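Side-chain contacts in cyclodipeptide synthase, BtCDPS (Bacillus thermoamylovorans, PDB 6ZTU), which probably makes cyclodipeptides by joining two aminoacyl groups, which enzymes of its family normally take from aminoacyl-tRNAs: residues Tyr131-Glu134 against Phe139-Ser142; Asp149-Arg154 against Asp167-His172. One frame throughout, in Å; residues are numbered along the deposited sequence.

Interaction 1 of 2, residues Tyr131-Glu134 against Phe139-Ser142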
loop_
_atom_site.group_PDB
_atom_site.type_symbol
_atom_site.label_atom_id
_atom_site.label_comp_id
_atom_site.label_asym_id
_atom_site.label_seq_id
_atom_site.Cartn_x
_atom_site.Cartn_y
_atom_site.Cartn_z
ATOM N N TYR A 131 -12.811 -5.062 -13.665
ATOM C CA TYR A 131 -13.253 -5.972 -14.715
ATOM C C TYR A 131 -12.819 -7.406 -14.414
ATOM O O TYR A 131 -13.633 -8.339 -14.452
ATOM C CB TYR A 131 -12.701 -5.509 -16.061
ATOM C CG TYR A 131 -13.042 -6.434 -17.197
ATOM C CD1 TYR A 131 -14.227 -6.284 -17.904
ATOM C CD2 TYR A 131 -12.193 -7.477 -17.550
ATOM C CE1 TYR A 131 -14.550 -7.133 -18.949
ATOM C CE2 TYR A 131 -12.510 -8.331 -18.594
ATOM C CZ TYR A 131 -13.691 -8.153 -19.284
ATOM O OH TYR A 131 -14.012 -9.002 -20.325
ATOM N N TYR A 132 -11.547 -7.602 -14.088
ATOM C CA TYR A 132 -11.102 -8.968 -13.820
ATOM C C TYR A 132 -11.590 -9.478 -12.471
ATOM O O TYR A 132 -11.747 -10.697 -12.301
ATOM C CB TYR A 132 -9.577 -9.044 -13.964
ATOM C CG TYR A 132 -9.207 -9.011 -15.439
ATOM C CD1 TYR A 132 -9.457 -10.112 -16.256
ATOM C CD2 TYR A 132 -8.691 -7.865 -16.029
ATOM C CE1 TYR A 132 -9.176 -10.081 -17.612
ATOM C CE2 TYR A 132 -8.402 -7.831 -17.389
ATOM C CZ TYR A 132 -8.648 -8.947 -18.168
ATOM O OH TYR A 132 -8.373 -8.939 -19.517
ATOM N N PHE A 133 -11.861 -8.587 -11.508
ATOM C CA PHE A 133 -12.499 -9.035 -10.276
ATOM C C PHE A 133 -13.868 -9.637 -10.569
ATOM O O PHE A 133 -14.274 -10.620 -9.939
ATOM C CB PHE A 133 -12.640 -7.871 -9.287
ATOM C CG PHE A 133 -13.311 -8.252 -7.995
ATOM C CD1 PHE A 133 -12.578 -8.788 -6.960
ATOM C CD2 PHE A 133 -14.680 -8.096 -7.831
ATOM C CE1 PHE A 133 -13.175 -9.152 -5.769
ATOM C CE2 PHE A 133 -15.291 -8.460 -6.636
ATOM C CZ PHE A 133 -14.534 -8.982 -5.605
ATOM N N GLU A 134 -14.597 -9.044 -11.513
ATOM C CA GLU A 134 -15.915 -9.544 -11.886
ATOM C C GLU A 134 -15.823 -10.801 -12.740
ATOM O O GLU A 134 -16.601 -11.739 -12.540
ATOM C CB GLU A 134 -16.693 -8.469 -12.653
ATOM C CG GLU A 134 -17.064 -7.252 -11.845
ATOM C CD GLU A 134 -17.896 -6.266 -12.658
ATOM O OE1 GLU A 134 -18.616 -6.714 -13.586
ATOM O OE2 GLU A 134 -17.816 -5.046 -12.379
ATOM N N PHE A 139 -8.735 -14.391 -10.168
ATOM C CA PHE A 139 -8.318 -13.079 -9.686
ATOM C C PHE A 139 -9.216 -12.602 -8.545
ATOM O O PHE A 139 -8.730 -12.062 -7.540
ATOM C CB PHE A 139 -8.345 -12.088 -10.848
ATOM C CG PHE A 139 -7.823 -10.734 -10.497
ATOM C CD1 PHE A 139 -6.467 -10.537 -10.247
ATOM C CD2 PHE A 139 -8.690 -9.647 -10.420
ATOM C CE1 PHE A 139 -5.983 -9.275 -9.931
ATOM C CE2 PHE A 139 -8.200 -8.374 -10.099
ATOM C CZ PHE A 139 -6.853 -8.200 -9.857
ATOM N N ARG A 140 -10.524 -12.817 -8.690
ATOM C CA ARG A 140 -11.470 -12.475 -7.627
ATOM C C ARG A 140 -11.085 -13.165 -6.331
ATOM O O ARG A 140 -11.068 -12.538 -5.258
ATOM C CB ARG A 140 -12.880 -12.873 -8.079
ATOM C CG ARG A 140 -14.059 -12.418 -7.215
ATOM C CD ARG A 140 -15.325 -12.988 -7.847
ATOM N NE ARG A 140 -16.569 -12.657 -7.167
ATOM C CZ ARG A 140 -17.305 -11.584 -7.443
ATOM N NH1 ARG A 140 -16.911 -10.720 -8.368
ATOM N NH2 ARG A 140 -18.433 -11.369 -6.785
ATOM N N LYS A 141 -10.752 -14.456 -6.398
ATOM C CA LYS A 141 -10.369 -15.199 -5.208
ATOM C C LYS A 141 -9.145 -14.581 -4.535
ATOM O O LYS A 141 -9.107 -14.448 -3.308
ATOM C CB LYS A 141 -10.116 -16.662 -5.585
ATOM C CG LYS A 141 -9.873 -17.605 -4.429
ATOM C CD LYS A 141 -9.790 -19.060 -4.942
ATOM C CE LYS A 141 -9.513 -20.055 -3.805
ATOM N NZ LYS A 141 -8.165 -19.886 -3.195
ATOM N N SER A 142 -8.138 -14.182 -5.324
ATOM C CA SER A 142 -6.942 -13.567 -4.744
ATOM C C SER A 142 -7.252 -12.215 -4.116
ATOM O O SER A 142 -6.695 -11.870 -3.063
ATOM C CB SER A 142 -5.872 -13.393 -5.821
ATOM O OG SER A 142 -5.211 -14.617 -6.048
#
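At the short turn where helix 120-135 gives way to helix 137-157 in the cyclodipeptide synthase fold, Phe133 and Arg140 meet, their CA atoms 4.5 Å apart. Arg140 runs extended from CG to NE past the Phe133 carbonyl, and its CG sits over one face of the Phe133 ring, 3.8 Å from the centroid, a CH-pi contact displaced toward the rim. With CG anti to the backbone N (chi1 179°), the Phe133 ring is swung toward the second helix, alongside Arg140. Farther along, in the conformer described, the ring's CE2 lies over one face of the guanidinium, with the two planes 37° apart. The Phe133 ring also packs on Phe171, Val174 and Leu178 of helix 167-191. On another flank of the corner, Phe139 turns its ring edge to the Phe133 backbone, CD2 lying 3.5 Å from Phe133 N; the same CD2 touches Tyr132 CB at 3.7 Å. Phe215 meets the Phe139 ring edge-to-face and Ile217 touches it. One polar link ties Arg140 to the first helix: in that conformer NH1 donates to Phe133 O at 3.1 Å, nearly straight at 164°, with the oxygen in the guanidinium plane but the nitrogen well above the carbonyl plane.

Interaction 2 of 2, residues Asp149-Arg154 against Asp167-His172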
loop_
_atom_site.group_PDB
_atom_site.type_symbol
_atom_site.label_atom_id
_atom_site.label_comp_id
_atom_site.label_asym_id
_atom_site.label_seq_id
_atom_site.Cartn_x
_atom_site.Cartn_y
_atom_site.Cartn_z
ATOM N N ASP A 149 -7.074 -10.942 4.577
ATOM C CA ASP A 149 -5.868 -10.550 5.303
ATOM C C ASP A 149 -6.065 -9.215 6.003
ATOM O O ASP A 149 -5.685 -9.044 7.169
ATOM C CB ASP A 149 -4.680 -10.435 4.346
ATOM C CG ASP A 149 -4.216 -11.764 3.801
ATOM O OD1 ASP A 149 -4.662 -12.829 4.285
ATOM O OD2 ASP A 149 -3.395 -11.723 2.857
ATOM N N ALA A 150 -6.623 -8.239 5.281
ATOM C CA ALA A 150 -6.829 -6.910 5.842
ATOM C C ALA A 150 -7.773 -6.953 7.038
ATOM O O ALA A 150 -7.548 -6.259 8.034
ATOM C CB ALA A 150 -7.374 -5.962 4.766
ATOM N N LEU A 151 -8.832 -7.761 6.959
ATOM C CA LEU A 151 -9.801 -7.816 8.055
ATOM C C LEU A 151 -9.265 -8.625 9.224
ATOM O O LEU A 151 -9.442 -8.237 10.383
ATOM C CB LEU A 151 -11.127 -8.408 7.574
ATOM C CG LEU A 151 -11.946 -7.549 6.607
ATOM C CD1 LEU A 151 -13.212 -8.265 6.186
ATOM C CD2 LEU A 151 -12.280 -6.181 7.215
ATOM N N SER A 152 -8.587 -9.739 8.940
ATOM C CA SER A 152 -8.072 -10.581 10.015
ATOM C C SER A 152 -7.015 -9.851 10.838
ATOM O O SER A 152 -7.018 -9.930 12.072
ATOM C CB SER A 152 -7.524 -11.887 9.429
ATOM O OG SER A 152 -6.131 -11.793 9.217
ATOM N N SER A 153 -6.115 -9.112 10.185
ATOM C CA SER A 153 -5.066 -8.445 10.948
ATOM C C SER A 153 -5.626 -7.311 11.796
ATOM O O SER A 153 -5.091 -7.023 12.871
ATOM C CB SER A 153 -3.958 -7.939 10.020
ATOM O OG SER A 153 -4.424 -6.957 9.115
ATOM N N ARG A 154 -6.701 -6.671 11.354
ATOM C CA ARG A 154 -7.279 -5.599 12.150
ATOM C C ARG A 154 -8.280 -6.102 13.175
ATOM O O ARG A 154 -8.507 -5.421 14.179
ATOM C CB ARG A 154 -7.924 -4.555 11.243
ATOM C CG ARG A 154 -6.863 -3.710 10.561
ATOM C CD ARG A 154 -7.391 -3.039 9.334
ATOM N NE ARG A 154 -6.340 -2.259 8.687
ATOM C CZ ARG A 154 -5.528 -2.730 7.745
ATOM N NH1 ARG A 154 -5.647 -3.982 7.320
ATOM N NH2 ARG A 154 -4.604 -1.941 7.215
ATOM N N ASP A 167 -18.669 -13.539 4.123
ATOM C CA ASP A 167 -18.532 -13.084 2.747
ATOM C C ASP A 167 -18.928 -11.625 2.613
ATOM O O ASP A 167 -18.265 -10.860 1.903
ATOM C CB ASP A 167 -19.384 -13.939 1.819
ATOM C CG ASP A 167 -18.774 -15.286 1.549
ATOM O OD1 ASP A 167 -17.880 -15.713 2.317
ATOM O OD2 ASP A 167 -19.184 -15.913 0.555
ATOM N N ASN A 168 -20.017 -11.222 3.273
ATOM C CA ASN A 168 -20.437 -9.830 3.190
ATOM C C ASN A 168 -19.377 -8.898 3.759
ATOM O O ASN A 168 -19.189 -7.789 3.246
ATOM C CB ASN A 168 -21.778 -9.636 3.899
ATOM C CG ASN A 168 -22.947 -9.636 2.928
ATOM O OD1 ASN A 168 -23.422 -10.694 2.500
ATOM N ND2 ASN A 168 -23.407 -8.446 2.562
ATOM N N MET A 169 -18.657 -9.338 4.792
ATOM C CA MET A 169 -17.521 -8.569 5.278
ATOM C C MET A 169 -16.427 -8.499 4.217
ATOM O O MET A 169 -15.889 -7.421 3.936
ATOM C CB MET A 169 -16.982 -9.188 6.569
ATOM C CG MET A 169 -17.851 -8.917 7.803
ATOM S SD MET A 169 -17.397 -9.965 9.205
ATOM C CE MET A 169 -15.725 -9.417 9.564
ATOM N N LEU A 170 -16.094 -9.645 3.615
ATOM C CA LEU A 170 -15.031 -9.692 2.611
ATOM C C LEU A 170 -15.350 -8.811 1.414
ATOM O O LEU A 170 -14.468 -8.114 0.891
ATOM C CB LEU A 170 -14.810 -11.129 2.137
ATOM C CG LEU A 170 -14.215 -12.116 3.134
ATOM C CD1 LEU A 170 -14.161 -13.520 2.527
ATOM C CD2 LEU A 170 -12.838 -11.671 3.575
ATOM N N PHE A 171 -16.594 -8.852 0.944
ATOM C CA PHE A 171 -16.943 -8.082 -0.244
ATOM C C PHE A 171 -17.031 -6.597 0.062
ATOM O O PHE A 171 -16.800 -5.774 -0.830
ATOM C CB PHE A 171 -18.247 -8.599 -0.853
ATOM C CG PHE A 171 -18.046 -9.739 -1.819
ATOM C CD1 PHE A 171 -17.840 -9.488 -3.164
ATOM C CD2 PHE A 171 -18.033 -11.056 -1.377
ATOM C CE1 PHE A 171 -17.640 -10.518 -4.052
ATOM C CE2 PHE A 171 -17.836 -12.103 -2.266
ATOM C CZ PHE A 171 -17.641 -11.835 -3.608
ATOM N N HIS A 172 -17.346 -6.227 1.307
ATOM C CA HIS A 172 -17.323 -4.813 1.662
ATOM C C HIS A 172 -15.893 -4.295 1.745
ATOM O O HIS A 172 -15.570 -3.240 1.183
ATOM C CB HIS A 172 -18.054 -4.578 2.983
ATOM C CG HIS A 172 -18.341 -3.131 3.262
ATOM N ND1 HIS A 172 -19.142 -2.364 2.449
ATOM C CD2 HIS A 172 -17.931 -2.320 4.264
ATOM C CE1 HIS A 172 -19.218 -1.139 2.940
ATOM N NE2 HIS A 172 -18.496 -1.086 4.043
#
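Leu151 reaches from helix 137-157 to the backbone and side chains of Met169 and Leu170 on helix 167-191, and its CD1 methyl does all the touching. With CG beside the backbone N (chi1 -69°) and CD1 continuing the chain outward, the methyl comes to 3.6 Å from Met169 O and meets Met169 CB at 3.9 Å. It thus lies against the first turn of the second helix. Met169 bends at chi3 (64°), which turns its CE back toward Leu151, 4.4 Å from Leu151 CD1; its side chain also touches Leu75. Leu170 adds a looser contact, its CD2 4.3 Å from Leu151 CD1, and packs as well on Ile165 and His148. The joint is thin and apolar, with the nearest CA atoms, those of Leu151 and Leu170, still 7.8 Å apart. A polar tie lies close by, where Ser147 OG bonds to Leu170 O. Within helix 137-157, Ser153 OG and Ser153 N grip Asp149 O from opposite faces of its carbonyl plane, the hydroxyl at 3.1 Å. Arg154 folds back so that NH1 donates to Ala150 O at 3.1 Å, while NH2 bonds to Pro35 O. One leucine methyl joins the start of helix 167-191 to helix 137-157, two consecutive helices of the cyclodipeptide synthase fold, whose mainly parallel sheet is consistent with the Rossmann-like HUP clan.

In the fold
From the N terminus, helix 120-135 leads into interaction 1, which closes the short turn before helix 137-157. That helix then runs on to residues 149-154, and after the loop that follows it the chain returns at helix 167-191, where interaction 2 closes the longer connection. The two are in series, with neither enclosing the other, and their centres lie 16 Å apart. Helix 137-157 serves both, one near each end, so three successive helices are joined in order. The contacts also meet directly: Phe171, on segment 167-172, packs against Phe133 and Arg140, bringing the N-terminal part of helix 167-191 up to the corner formed by the other two.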